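Local structure of sortase family protein (Streptococcus agalactiae, 3O0P) at residues I149-D154 and G172-T177. The protein is a pilus-related class C sortase that probably joins pilin subunits covalently during pilus assembly in group B Streptococcus. Residues are numbered along the deposited sequence; the frame is centred on the assembly and turned at random.
Sequences IAYQVD and GHDYAT
Y151 and D174 make the one hydrogen bond across this contact. The phenol OH of Y151 donates to OD1 of D174 at 2.7 Å. It arrives on the syn side, 20° out of the carboxylate plane. CG of D174 lies anti to its backbone N, which carries the carboxylate to the phenol end. The other oxygen, OD2, forms a salt bridge with R197 and a hydrogen bond with the backbone N of G109. The aspartate is thus gripped at both oxygens, which would probably keep it ionised.

The apolar part is a CH-pi contact. CB of A176 sits 3.5 Å from the centroid of the Y151 ring, almost straight above the ring centre.

Both strands belong to the beta-barrel of the sortase fold. Strand 189-198 lies between them in the sheet order, and the segments cross at 74°, so side chains rather than backbone ladders join them here.

A second carboxylate lies at the edge of the Y175 ring, with the two planes 75° apart. OD2 of D154 comes within 3.4 Å of CE1 of Y175. That oxygen is hydrogen-bonded to H196, while OD1 forms a salt bridge with R194, which also makes a cation-pi contact with Y175.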
# COMPACT_ATOMS: atom_id res chain seq x y z
N ILE A 149 -6.06 -5.42 8.84
CA ILE A 149 -7.10 -5.66 7.85
C ILE A 149 -6.56 -6.59 6.76
O ILE A 149 -5.39 -6.52 6.39
CB ILE A 149 -7.66 -4.32 7.31
CG1 ILE A 149 -6.56 -3.48 6.67
CG2 ILE A 149 -8.35 -3.55 8.44
CD1 ILE A 149 -7.04 -2.19 6.04
N ALA A 150 -7.42 -7.46 6.26
CA ALA A 150 -7.04 -8.56 5.35
C ALA A 150 -7.73 -8.41 4.01
O ALA A 150 -8.90 -7.96 3.95
CB ALA A 150 -7.42 -9.88 5.97
N TYR A 151 -7.03 -8.82 2.97
CA TYR A 151 -7.52 -8.74 1.60
C TYR A 151 -7.24 -10.07 0.91
O TYR A 151 -6.22 -10.73 1.18
CB TYR A 151 -6.83 -7.58 0.86
CG TYR A 151 -7.32 -6.24 1.39
CD1 TYR A 151 -8.44 -5.63 0.85
CD2 TYR A 151 -6.69 -5.62 2.45
CE1 TYR A 151 -8.94 -4.45 1.39
CE2 TYR A 151 -7.16 -4.44 2.99
CZ TYR A 151 -8.28 -3.86 2.46
OH TYR A 151 -8.77 -2.69 3.00
N GLN A 152 -8.13 -10.47 0.01
CA GLN A 152 -7.98 -11.69 -0.75
C GLN A 152 -7.90 -11.36 -2.24
O GLN A 152 -8.78 -10.70 -2.77
CB GLN A 152 -9.15 -12.62 -0.50
CG GLN A 152 -9.09 -13.92 -1.29
CD GLN A 152 -10.18 -14.87 -0.89
OE1 GLN A 152 -10.48 -15.01 0.28
NE2 GLN A 152 -10.81 -15.50 -1.86
N VAL A 153 -6.81 -11.79 -2.86
CA VAL A 153 -6.53 -11.44 -4.25
C VAL A 153 -7.67 -11.89 -5.15
O VAL A 153 -8.08 -13.06 -5.11
CB VAL A 153 -5.20 -12.08 -4.70
CG1 VAL A 153 -4.95 -11.82 -6.18
CG2 VAL A 153 -4.06 -11.53 -3.87
N ASP A 154 -8.15 -10.98 -6.00
CA ASP A 154 -9.23 -11.29 -6.93
C ASP A 154 -8.99 -10.76 -8.35
O ASP A 154 -9.83 -10.96 -9.21
CB ASP A 154 -10.58 -10.77 -6.41
CG ASP A 154 -10.70 -9.24 -6.40
OD1 ASP A 154 -9.89 -8.55 -7.03
OD2 ASP A 154 -11.67 -8.76 -5.75
N GLY A 172 -18.64 1.27 -3.35
CA GLY A 172 -19.28 0.12 -2.75
C GLY A 172 -18.35 -1.04 -2.52
O GLY A 172 -18.80 -2.14 -2.18
N HIS A 173 -17.04 -0.82 -2.67
CA HIS A 173 -16.06 -1.87 -2.44
C HIS A 173 -14.94 -1.36 -1.55
O HIS A 173 -14.66 -0.16 -1.51
CB HIS A 173 -15.47 -2.37 -3.77
CG HIS A 173 -16.45 -3.12 -4.63
ND1 HIS A 173 -17.49 -2.52 -5.29
CD2 HIS A 173 -16.52 -4.44 -4.92
CE1 HIS A 173 -18.18 -3.44 -5.94
NE2 HIS A 173 -17.62 -4.61 -5.73
N ASP A 174 -14.28 -2.31 -0.89
CA ASP A 174 -13.10 -2.06 -0.06
C ASP A 174 -11.99 -2.91 -0.66
O ASP A 174 -11.95 -4.12 -0.49
CB ASP A 174 -13.43 -2.47 1.38
CG ASP A 174 -12.30 -2.23 2.36
OD1 ASP A 174 -11.13 -2.06 1.94
OD2 ASP A 174 -12.61 -2.31 3.57
N TYR A 175 -11.11 -2.25 -1.41
CA TYR A 175 -10.05 -2.90 -2.16
C TYR A 175 -8.67 -2.43 -1.69
O TYR A 175 -8.49 -1.33 -1.17
CB TYR A 175 -10.17 -2.56 -3.65
CG TYR A 175 -11.21 -3.31 -4.44
CD1 TYR A 175 -11.21 -4.69 -4.50
CD2 TYR A 175 -12.13 -2.62 -5.20
CE1 TYR A 175 -12.13 -5.38 -5.28
CE2 TYR A 175 -13.06 -3.29 -5.98
CZ TYR A 175 -13.06 -4.68 -6.02
OH TYR A 175 -13.97 -5.37 -6.78
N ALA A 176 -7.68 -3.29 -1.93
CA ALA A 176 -6.29 -2.92 -1.76
C ALA A 176 -5.53 -3.50 -2.94
O ALA A 176 -5.75 -4.65 -3.29
CB ALA A 176 -5.73 -3.46 -0.45
N THR A 177 -4.61 -2.73 -3.50
CA THR A 177 -3.76 -3.22 -4.57
C THR A 177 -2.31 -3.11 -4.17
O THR A 177 -1.88 -2.09 -3.62
CB THR A 177 -4.02 -2.44 -5.87
OG1 THR A 177 -5.34 -2.73 -6.32
CG2 THR A 177 -3.06 -2.82 -6.97